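Local structure of integral membrane indolylacetylinositol arabinosyltransferase EmbC (Mycolicibacterium smegmatis, 7BVE) at residues Ser533-Pro544 / Leu589-Met599; Asn624-Pro635 / Ser703-Gln711. The protein probably transfers arabinose units onto growing arabinan chains of the mycobacterial cell wall, working as a membrane-embedded glycosyltransferase of the Emb family. All coordinates share one frame; numbering follows the deposited sequence.

Contact 1: residues Ser533-Pro544 / Leu589-Met599; sequences SIAMTLRKGRIP and LAAVAVTTTAM
Ile-543 lays both ends of its branched side chain against the turn that ends helix 582-592. Its CG2 meets Val-592 CG1 at 3.8 Å and rests over the CA of Ala-593, while CD1 reaches the other way to CD2 of Leu-589, 4.0 Å off, the two side chains crossing at about a right angle. With CG1 beside the backbone N and CG2 opposite it (chi1 -59°), the two branches are spread along the helix end and span a full turn. Met-536 supplies the second apolar patch. Its CG passes Ala-593 CB at 4.1 Å; the chain then folds at chi2 (60°) and chi3 (69°), and the methyl CE ends near Ala-593 O and Met-599 CE, the latter 3.7 Å away. Pro-544 adds a third patch, with ring atoms CD and CG lying against the methyl of Ala-598, CD at 3.9 Å from CB.

Polar contact is sparse. Lys-540, the first residue to leave helical geometry after helix 517-539, sends an extended chain, bent at its last torsion, across to the backbone of Ala-598; NZ gives a weak hydrogen bond to Ala-598 O at 3.4 Å. Ser-533 OG packs beside Leu-589 CB and Ala-590, while its hydrogen bond goes back to Ala-529 O in its own helix.

The contact thus joins the ends of two predicted transmembrane helices and the loops that follow them, the 540-544 loop folding back over the other helix end. Helix 548-564 borders Ile-534, Thr-537 and Leu-589, helix 361-378 lies along Ala-591, and helix 602-619 meets Val-594 and Met-599. On another flank, Ala-535 and Leu-538 of helix 517-539 pack against Leu-538 and Ala-535 of the second subunit.

Contact 2: residues Asn624-Pro635 / Ser703-Gln711; sequences NGWWYVSNFGVP and SLTLGMINQ
Leu-704 reaches from helix 688-710 into the curve of the 624-635 loop, its two methyls turned to different partners. CD1 lies over one face of the Trp-626 indole, 4.3 Å from CE2, whereas CD2 meets CG2 of Val-634 at 3.7 Å and also comes close to the carbonyl oxygen of Ser-630. Val-634 holds CG1 opposite its backbone N (chi1 174°), which leaves CG2 for this touch.

One turn further on, the helix presents bare backbone. Gly-707 and Gly-633 bring the two chains close enough for a CA-H...O contact from Gly-707 CA to Gly-633 O (3.5 Å), and the CA atoms of Val-634 and Gly-707 stand 4.2 Å apart. With no side chain on either glycine, the two backbones lie directly against each other.

Near the helix end, the end of Gln-711 lies against CB of Phe-632, its amide plane inclined 58° to the ring; Phe-632 also makes a cation-pi contact with Arg-1035. At the other edge, the amide of Asn-624 sits beside CB of Ser-703, while its ND2 donates a nearly straight bond to Pro-635 O (2.9 Å, 171°), tying together the two ends of the loop segment. Pro-635 in turn sets CD 3.7 Å from Ser-703 O. The hydroxyl of Ser-703 is bonded to Glu-700 O in its own helix.

A non-helical loop is thus docked through paired glycines onto the last turns of a predicted transmembrane helix, in a membrane region consistent with a GT-C type fold, where Arg-1035 and Val-967 from the C-terminal part of the chain reach Phe-632 and Tyr-628.

Both contacts are largely buried and gather at the ends of predicted transmembrane helices, yet they share no helix and their centres lie about 40 Å apart, with nearest atoms about 23 Å from each other. Contact 1 is the more peripheral, its centre about 43 Å from that of the chain and bordered by the second subunit; contact 2, its centre about 20 Å from that of the chain, is touched by no other protein chain. The first joins two helix ends through aliphatic and methionine side chains with a single weak polar bond, whereas the second sets a loop against one helix by close glycine backbones, with aromatic rings and amides around them.

Contact 1: residues Ser533-Pro544 / Leu589-Met599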
loop_
_atom_site.group_PDB
_atom_site.type_symbol
_atom_site.label_atom_id
_atom_site.label_comp_id
_atom_site.label_asym_id
_atom_site.label_seq_id
_atom_site.Cartn_x
_atom_site.Cartn_y
_atom_site.Cartn_z
ATOM N N SER A 533 -20.216 17.739 -13.338
ATOM C CA SER A 533 -21.153 18.718 -12.793
ATOM C C SER A 533 -20.444 19.990 -12.335
ATOM O O SER A 533 -20.934 21.100 -12.582
ATOM C CB SER A 533 -21.927 18.094 -11.643
ATOM O OG SER A 533 -22.651 16.969 -12.091
ATOM N N ILE A 534 -19.274 19.853 -11.698
ATOM C CA ILE A 534 -18.502 21.023 -11.270
ATOM C C ILE A 534 -17.999 21.818 -12.471
ATOM O O ILE A 534 -18.037 23.054 -12.472
ATOM C CB ILE A 534 -17.345 20.589 -10.348
ATOM C CG1 ILE A 534 -17.875 20.082 -9.016
ATOM C CG2 ILE A 534 -16.379 21.715 -10.082
ATOM C CD1 ILE A 534 -16.819 19.446 -8.169
ATOM N N ALA A 535 -17.557 21.127 -13.528
ATOM C CA ALA A 535 -17.041 21.820 -14.704
ATOM C C ALA A 535 -18.137 22.566 -15.451
ATOM O O ALA A 535 -17.904 23.668 -15.959
ATOM C CB ALA A 535 -16.350 20.833 -15.634
ATOM N N MET A 536 -19.341 21.999 -15.516
ATOM C CA MET A 536 -20.432 22.704 -16.180
ATOM C C MET A 536 -20.978 23.837 -15.317
ATOM O O MET A 536 -21.487 24.826 -15.850
ATOM C CB MET A 536 -21.524 21.709 -16.554
ATOM C CG MET A 536 -22.629 22.258 -17.430
ATOM S SD MET A 536 -22.017 22.859 -19.002
ATOM C CE MET A 536 -21.541 21.324 -19.770
ATOM N N THR A 537 -20.867 23.730 -13.993
ATOM C CA THR A 537 -21.251 24.845 -13.132
ATOM C C THR A 537 -20.246 25.990 -13.208
ATOM O O THR A 537 -20.640 27.159 -13.153
ATOM C CB THR A 537 -21.405 24.347 -11.695
ATOM O OG1 THR A 537 -22.327 23.255 -11.679
ATOM C CG2 THR A 537 -21.953 25.420 -10.791
ATOM N N LEU A 538 -18.955 25.687 -13.361
ATOM C CA LEU A 538 -17.961 26.747 -13.522
ATOM C C LEU A 538 -18.056 27.404 -14.889
ATOM O O LEU A 538 -18.024 28.634 -14.988
ATOM C CB LEU A 538 -16.550 26.211 -13.310
ATOM C CG LEU A 538 -16.082 25.867 -11.908
ATOM C CD1 LEU A 538 -14.706 25.271 -11.979
ATOM C CD2 LEU A 538 -16.072 27.107 -11.060
ATOM N N ARG A 539 -18.158 26.599 -15.953
ATOM C CA ARG A 539 -18.050 27.101 -17.322
ATOM C C ARG A 539 -19.180 28.059 -17.662
ATOM O O ARG A 539 -18.950 29.236 -17.950
ATOM C CB ARG A 539 -18.041 25.935 -18.303
ATOM C CG ARG A 539 -17.953 26.372 -19.738
ATOM C CD ARG A 539 -16.610 26.985 -20.001
ATOM N NE ARG A 539 -16.457 27.431 -21.377
ATOM C CZ ARG A 539 -15.402 28.105 -21.815
ATOM N NH1 ARG A 539 -14.415 28.394 -20.986
ATOM N NH2 ARG A 539 -15.329 28.484 -23.081
ATOM N N LYS A 540 -20.409 27.576 -17.616
ATOM C CA LYS A 540 -21.563 28.444 -17.738
ATOM C C LYS A 540 -21.889 29.020 -16.369
ATOM O O LYS A 540 -21.134 28.865 -15.412
ATOM C CB LYS A 540 -22.732 27.666 -18.324
ATOM C CG LYS A 540 -22.418 27.166 -19.718
ATOM C CD LYS A 540 -23.542 26.378 -20.323
ATOM C CE LYS A 540 -23.225 26.029 -21.765
ATOM N NZ LYS A 540 -22.071 25.105 -21.864
ATOM N N GLY A 541 -23.011 29.720 -16.272
ATOM C CA GLY A 541 -23.444 30.167 -14.962
ATOM C C GLY A 541 -23.931 29.012 -14.115
ATOM O O GLY A 541 -23.699 28.969 -12.905
ATOM N N ARG A 542 -24.574 28.044 -14.753
ATOM C CA ARG A 542 -25.209 26.905 -14.114
ATOM C C ARG A 542 -25.509 25.889 -15.202
ATOM O O ARG A 542 -25.356 26.175 -16.393
ATOM C CB ARG A 542 -26.492 27.319 -13.412
ATOM C CG ARG A 542 -27.517 27.787 -14.399
ATOM C CD ARG A 542 -28.772 28.246 -13.734
ATOM N NE ARG A 542 -29.782 28.554 -14.731
ATOM C CZ ARG A 542 -31.006 28.975 -14.445
ATOM N NH1 ARG A 542 -31.367 29.150 -13.184
ATOM N NH2 ARG A 542 -31.863 29.225 -15.423
ATOM N N ILE A 543 -25.935 24.704 -14.786
ATOM C CA ILE A 543 -26.449 23.738 -15.762
ATOM C C ILE A 543 -27.772 24.266 -16.303
ATOM O O ILE A 543 -28.681 24.557 -15.507
ATOM C CB ILE A 543 -26.613 22.361 -15.102
ATOM C CG1 ILE A 543 -25.266 21.894 -14.560
ATOM C CG2 ILE A 543 -27.132 21.347 -16.077
ATOM C CD1 ILE A 543 -25.358 20.742 -13.622
ATOM N N PRO A 544 -27.932 24.417 -17.642
ATOM C CA PRO A 544 -28.909 25.372 -18.200
ATOM C C PRO A 544 -30.383 25.180 -17.876
ATOM O O PRO A 544 -31.065 26.154 -17.543
ATOM C CB PRO A 544 -28.686 25.234 -19.710
ATOM C CG PRO A 544 -27.294 24.802 -19.836
ATOM C CD PRO A 544 -27.049 23.885 -18.693
ATOM N N LEU A 589 -28.039 15.210 -12.516
ATOM C CA LEU A 589 -27.308 16.412 -12.921
ATOM C C LEU A 589 -26.304 16.127 -14.033
ATOM O O LEU A 589 -26.191 16.907 -14.983
ATOM C CB LEU A 589 -26.594 17.038 -11.731
ATOM C CG LEU A 589 -27.458 17.752 -10.710
ATOM C CD1 LEU A 589 -26.584 18.207 -9.576
ATOM C CD2 LEU A 589 -28.139 18.921 -11.369
ATOM N N ALA A 590 -25.576 15.015 -13.946
ATOM C CA ALA A 590 -24.600 14.693 -14.972
ATOM C C ALA A 590 -25.233 14.144 -16.239
ATOM O O ALA A 590 -24.534 13.991 -17.238
ATOM C CB ALA A 590 -23.587 13.692 -14.433
ATOM N N ALA A 591 -26.520 13.812 -16.224
ATOM C CA ALA A 591 -27.176 13.520 -17.490
ATOM C C ALA A 591 -27.697 14.776 -18.153
ATOM O O ALA A 591 -27.701 14.866 -19.382
ATOM C CB ALA A 591 -28.327 12.562 -17.292
ATOM N N VAL A 592 -28.180 15.739 -17.367
ATOM C CA VAL A 592 -28.610 16.993 -17.976
ATOM C C VAL A 592 -27.407 17.795 -18.468
ATOM O O VAL A 592 -27.478 18.464 -19.504
ATOM C CB VAL A 592 -29.486 17.767 -16.978
ATOM C CG1 VAL A 592 -29.894 19.120 -17.516
ATOM C CG2 VAL A 592 -30.710 16.968 -16.686
ATOM N N ALA A 593 -26.263 17.672 -17.803
ATOM C CA ALA A 593 -25.072 18.429 -18.173
ATOM C C ALA A 593 -24.360 17.904 -19.412
ATOM O O ALA A 593 -23.325 18.460 -19.778
ATOM C CB ALA A 593 -24.088 18.445 -17.004
ATOM N N VAL A 594 -24.865 16.866 -20.066
ATOM C CA VAL A 594 -24.175 16.248 -21.190
ATOM C C VAL A 594 -24.946 16.368 -22.500
ATOM O O VAL A 594 -24.313 16.507 -23.561
ATOM C CB VAL A 594 -23.847 14.770 -20.858
ATOM C CG1 VAL A 594 -23.392 13.946 -22.038
ATOM C CG2 VAL A 594 -22.733 14.736 -19.852
ATOM N N THR A 595 -26.278 16.457 -22.463
ATOM C CA THR A 595 -27.150 16.497 -23.634
ATOM C C THR A 595 -26.860 17.637 -24.604
ATOM O O THR A 595 -26.166 18.594 -24.254
ATOM C CB THR A 595 -28.609 16.602 -23.195
ATOM O OG1 THR A 595 -28.791 17.798 -22.433
ATOM C CG2 THR A 595 -29.000 15.415 -22.355
ATOM N N THR A 596 -27.409 17.539 -25.818
ATOM C CA THR A 596 -27.122 18.480 -26.896
ATOM C C THR A 596 -27.617 19.889 -26.579
ATOM O O THR A 596 -27.065 20.867 -27.093
ATOM C CB THR A 596 -27.768 17.962 -28.184
ATOM O OG1 THR A 596 -27.516 16.558 -28.299
ATOM C CG2 THR A 596 -27.166 18.630 -29.407
ATOM N N THR A 597 -28.622 20.013 -25.716
ATOM C CA THR A 597 -29.082 21.316 -25.255
ATOM C C THR A 597 -28.043 22.009 -24.376
ATOM O O THR A 597 -27.875 23.229 -24.466
ATOM C CB THR A 597 -30.400 21.145 -24.496
ATOM O OG1 THR A 597 -31.320 20.415 -25.317
ATOM C CG2 THR A 597 -31.025 22.490 -24.158
ATOM N N ALA A 598 -27.319 21.254 -23.552
ATOM C CA ALA A 598 -26.356 21.841 -22.628
ATOM C C ALA A 598 -24.950 21.904 -23.209
ATOM O O ALA A 598 -24.311 22.957 -23.174
ATOM C CB ALA A 598 -26.345 21.055 -21.318
ATOM N N MET A 599 -24.449 20.793 -23.732
ATOM C CA MET A 599 -23.089 20.708 -24.259
ATOM C C MET A 599 -23.190 20.644 -25.777
ATOM O O MET A 599 -23.564 19.616 -26.341
ATOM C CB MET A 599 -22.371 19.499 -23.676
ATOM C CG MET A 599 -20.917 19.407 -24.023
ATOM S SD MET A 599 -20.146 17.959 -23.288
ATOM C CE MET A 599 -19.983 18.469 -21.593
#

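Contact 2: residues Asn624-Pro635 / Ser703-Gln711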
loop_
_atom_site.group_PDB
_atom_site.type_symbol
_atom_site.label_atom_id
_atom_site.label_comp_id
_atom_site.label_asym_id
_atom_site.label_seq_id
_atom_site.Cartn_x
_atom_site.Cartn_y
_atom_site.Cartn_z
ATOM N N ASN A 624 -13.379 -10.559 -9.544
ATOM C CA ASN A 624 -14.808 -10.517 -9.237
ATOM C C ASN A 624 -15.065 -11.119 -7.856
ATOM O O ASN A 624 -15.860 -12.031 -7.687
ATOM C CB ASN A 624 -15.593 -11.270 -10.304
ATOM C CG ASN A 624 -17.072 -11.036 -10.226
ATOM O OD1 ASN A 624 -17.510 -9.967 -9.819
ATOM N ND2 ASN A 624 -17.854 -12.052 -10.541
ATOM N N GLY A 625 -14.370 -10.598 -6.854
ATOM C CA GLY A 625 -14.338 -11.208 -5.539
ATOM C C GLY A 625 -15.387 -10.630 -4.608
ATOM O O GLY A 625 -15.596 -9.421 -4.565
ATOM N N TRP A 626 -16.036 -11.514 -3.865
ATOM C CA TRP A 626 -17.005 -11.166 -2.841
ATOM C C TRP A 626 -16.511 -11.737 -1.513
ATOM O O TRP A 626 -15.434 -12.319 -1.431
ATOM C CB TRP A 626 -18.389 -11.681 -3.229
ATOM C CG TRP A 626 -18.900 -11.099 -4.504
ATOM C CD1 TRP A 626 -18.829 -11.657 -5.737
ATOM C CD2 TRP A 626 -19.557 -9.842 -4.673
ATOM N NE1 TRP A 626 -19.396 -10.831 -6.667
ATOM C CE2 TRP A 626 -19.850 -9.706 -6.038
ATOM C CE3 TRP A 626 -19.916 -8.812 -3.804
ATOM C CZ2 TRP A 626 -20.495 -8.591 -6.552
ATOM C CZ3 TRP A 626 -20.560 -7.714 -4.312
ATOM C CH2 TRP A 626 -20.842 -7.607 -5.671
ATOM N N TRP A 627 -17.311 -11.591 -0.471
ATOM C CA TRP A 627 -16.894 -11.930 0.883
ATOM C C TRP A 627 -17.094 -13.423 1.145
ATOM O O TRP A 627 -17.195 -14.209 0.204
ATOM C CB TRP A 627 -17.601 -11.029 1.890
ATOM C CG TRP A 627 -17.046 -9.665 1.850
ATOM C CD1 TRP A 627 -17.599 -8.575 1.259
ATOM C CD2 TRP A 627 -15.785 -9.251 2.359
ATOM N NE1 TRP A 627 -16.769 -7.496 1.402
ATOM C CE2 TRP A 627 -15.645 -7.888 2.072
ATOM C CE3 TRP A 627 -14.762 -9.901 3.051
ATOM C CZ2 TRP A 627 -14.531 -7.163 2.447
ATOM C CZ3 TRP A 627 -13.660 -9.183 3.420
ATOM C CH2 TRP A 627 -13.548 -7.826 3.119
ATOM N N TYR A 628 -17.120 -13.807 2.426
ATOM C CA TYR A 628 -16.834 -15.145 2.942
ATOM C C TYR A 628 -17.497 -16.326 2.219
ATOM O O TYR A 628 -16.805 -17.109 1.563
ATOM C CB TYR A 628 -17.183 -15.109 4.441
ATOM C CG TYR A 628 -17.272 -16.430 5.138
ATOM C CD1 TYR A 628 -16.181 -17.275 5.212
ATOM C CD2 TYR A 628 -18.435 -16.801 5.793
ATOM C CE1 TYR A 628 -16.268 -18.486 5.851
ATOM C CE2 TYR A 628 -18.526 -18.002 6.449
ATOM C CZ TYR A 628 -17.440 -18.843 6.469
ATOM O OH TYR A 628 -17.511 -20.055 7.108
ATOM N N VAL A 629 -18.822 -16.456 2.251
ATOM C CA VAL A 629 -19.490 -17.526 1.517
ATOM C C VAL A 629 -20.290 -17.018 0.338
ATOM O O VAL A 629 -20.994 -17.802 -0.299
ATOM C CB VAL A 629 -20.385 -18.395 2.421
ATOM C CG1 VAL A 629 -19.543 -19.271 3.289
ATOM C CG2 VAL A 629 -21.294 -17.535 3.250
ATOM N N SER A 630 -20.190 -15.741 0.015
ATOM C CA SER A 630 -20.784 -15.220 -1.201
ATOM C C SER A 630 -19.934 -15.514 -2.421
ATOM O O SER A 630 -20.349 -15.206 -3.536
ATOM C CB SER A 630 -20.988 -13.722 -1.063
ATOM O OG SER A 630 -21.871 -13.446 0.004
ATOM N N ASN A 631 -18.778 -16.120 -2.223
ATOM C CA ASN A 631 -17.780 -16.303 -3.245
ATOM C C ASN A 631 -17.829 -17.701 -3.840
ATOM O O ASN A 631 -17.007 -18.020 -4.699
ATOM C CB ASN A 631 -16.413 -16.038 -2.634
ATOM C CG ASN A 631 -15.455 -15.441 -3.603
ATOM O OD1 ASN A 631 -15.835 -15.087 -4.705
ATOM N ND2 ASN A 631 -14.198 -15.322 -3.203
ATOM N N PHE A 632 -18.758 -18.543 -3.402
ATOM C CA PHE A 632 -18.842 -19.932 -3.849
ATOM C C PHE A 632 -19.426 -19.976 -5.252
ATOM O O PHE A 632 -20.597 -19.665 -5.456
ATOM C CB PHE A 632 -19.710 -20.777 -2.920
ATOM C CG PHE A 632 -19.097 -21.099 -1.583
ATOM C CD1 PHE A 632 -17.815 -20.706 -1.251
ATOM C CD2 PHE A 632 -19.799 -21.877 -0.683
ATOM C CE1 PHE A 632 -17.276 -21.029 -0.028
ATOM C CE2 PHE A 632 -19.258 -22.213 0.534
ATOM C CZ PHE A 632 -17.997 -21.787 0.861
ATOM N N GLY A 633 -18.623 -20.393 -6.228
ATOM C CA GLY A 633 -19.109 -20.668 -7.564
ATOM C C GLY A 633 -19.149 -19.490 -8.507
ATOM O O GLY A 633 -19.579 -19.653 -9.652
ATOM N N VAL A 634 -18.700 -18.323 -8.075
ATOM C CA VAL A 634 -18.843 -17.090 -8.857
ATOM C C VAL A 634 -17.793 -17.071 -9.961
ATOM O O VAL A 634 -16.634 -17.438 -9.704
ATOM C CB VAL A 634 -18.716 -15.877 -7.927
ATOM C CG1 VAL A 634 -18.711 -14.577 -8.672
ATOM C CG2 VAL A 634 -19.852 -15.876 -6.954
ATOM N N PRO A 635 -18.143 -16.706 -11.199
ATOM C CA PRO A 635 -17.138 -16.639 -12.265
ATOM C C PRO A 635 -16.135 -15.514 -12.072
ATOM O O PRO A 635 -16.492 -14.401 -11.690
ATOM C CB PRO A 635 -17.978 -16.416 -13.524
ATOM C CG PRO A 635 -19.255 -15.876 -13.044
ATOM C CD PRO A 635 -19.502 -16.520 -11.731
ATOM N N SER A 703 -23.695 -12.439 -12.362
ATOM C CA SER A 703 -22.582 -13.194 -11.795
ATOM C C SER A 703 -22.983 -13.924 -10.519
ATOM O O SER A 703 -22.625 -15.093 -10.331
ATOM C CB SER A 703 -21.393 -12.277 -11.537
ATOM O OG SER A 703 -21.657 -11.394 -10.473
ATOM N N LEU A 704 -23.772 -13.289 -9.651
ATOM C CA LEU A 704 -24.215 -14.059 -8.481
ATOM C C LEU A 704 -25.340 -15.049 -8.778
ATOM O O LEU A 704 -25.441 -16.077 -8.095
ATOM C CB LEU A 704 -24.592 -13.139 -7.330
ATOM C CG LEU A 704 -23.336 -12.766 -6.547
ATOM C CD1 LEU A 704 -23.634 -11.744 -5.561
ATOM C CD2 LEU A 704 -22.841 -13.963 -5.796
ATOM N N THR A 705 -26.151 -14.821 -9.815
ATOM C CA THR A 705 -27.118 -15.847 -10.203
ATOM C C THR A 705 -26.421 -17.074 -10.793
ATOM O O THR A 705 -26.812 -18.215 -10.517
ATOM C CB THR A 705 -28.124 -15.261 -11.185
ATOM O OG1 THR A 705 -28.689 -14.079 -10.619
ATOM C CG2 THR A 705 -29.240 -16.229 -11.442
ATOM N N LEU A 706 -25.346 -16.866 -11.561
ATOM C CA LEU A 706 -24.573 -17.999 -12.063
ATOM C C LEU A 706 -23.798 -18.694 -10.956
ATOM O O LEU A 706 -23.592 -19.905 -11.020
ATOM C CB LEU A 706 -23.617 -17.558 -13.162
ATOM C CG LEU A 706 -24.223 -17.269 -14.520
ATOM C CD1 LEU A 706 -23.156 -16.728 -15.425
ATOM C CD2 LEU A 706 -24.784 -18.546 -15.075
ATOM N N GLY A 707 -23.351 -17.950 -9.945
ATOM C CA GLY A 707 -22.753 -18.591 -8.785
ATOM C C GLY A 707 -23.731 -19.474 -8.032
ATOM O O GLY A 707 -23.352 -20.511 -7.490
ATOM N N MET A 708 -25.003 -19.082 -8.000
ATOM C CA MET A 708 -26.016 -19.936 -7.385
ATOM C C MET A 708 -26.349 -21.133 -8.273
ATOM O O MET A 708 -26.745 -22.189 -7.774
ATOM C CB MET A 708 -27.263 -19.104 -7.078
ATOM C CG MET A 708 -28.320 -19.759 -6.210
ATOM S SD MET A 708 -29.599 -20.687 -7.046
ATOM C CE MET A 708 -30.573 -19.355 -7.704
ATOM N N ILE A 709 -26.206 -20.989 -9.590
ATOM C CA ILE A 709 -26.575 -22.088 -10.487
ATOM C C ILE A 709 -25.453 -23.125 -10.630
ATOM O O ILE A 709 -25.737 -24.323 -10.759
ATOM C CB ILE A 709 -27.044 -21.510 -11.838
ATOM C CG1 ILE A 709 -28.413 -20.862 -11.667
ATOM C CG2 ILE A 709 -27.148 -22.543 -12.940
ATOM C CD1 ILE A 709 -28.908 -20.147 -12.880
ATOM N N ASN A 710 -24.181 -22.713 -10.554
ATOM C CA ASN A 710 -23.071 -23.654 -10.708
ATOM C C ASN A 710 -23.028 -24.673 -9.579
ATOM O O ASN A 710 -22.782 -25.860 -9.809
ATOM C CB ASN A 710 -21.735 -22.923 -10.792
ATOM C CG ASN A 710 -21.550 -22.198 -12.091
ATOM O OD1 ASN A 710 -21.241 -21.015 -12.119
ATOM N ND2 ASN A 710 -21.766 -22.905 -13.184
ATOM N N GLN A 711 -23.310 -24.240 -8.353
ATOM C CA GLN A 711 -23.319 -25.227 -7.243
ATOM C C GLN A 711 -24.776 -25.523 -6.876
ATOM O O GLN A 711 -25.189 -25.087 -5.783
ATOM C CB GLN A 711 -22.556 -24.680 -6.036
ATOM C CG GLN A 711 -21.045 -24.839 -6.146
ATOM C CD GLN A 711 -20.323 -24.229 -4.969
ATOM O OE1 GLN A 711 -20.937 -23.714 -4.038
ATOM N NE2 GLN A 711 -19.002 -24.286 -5.004
#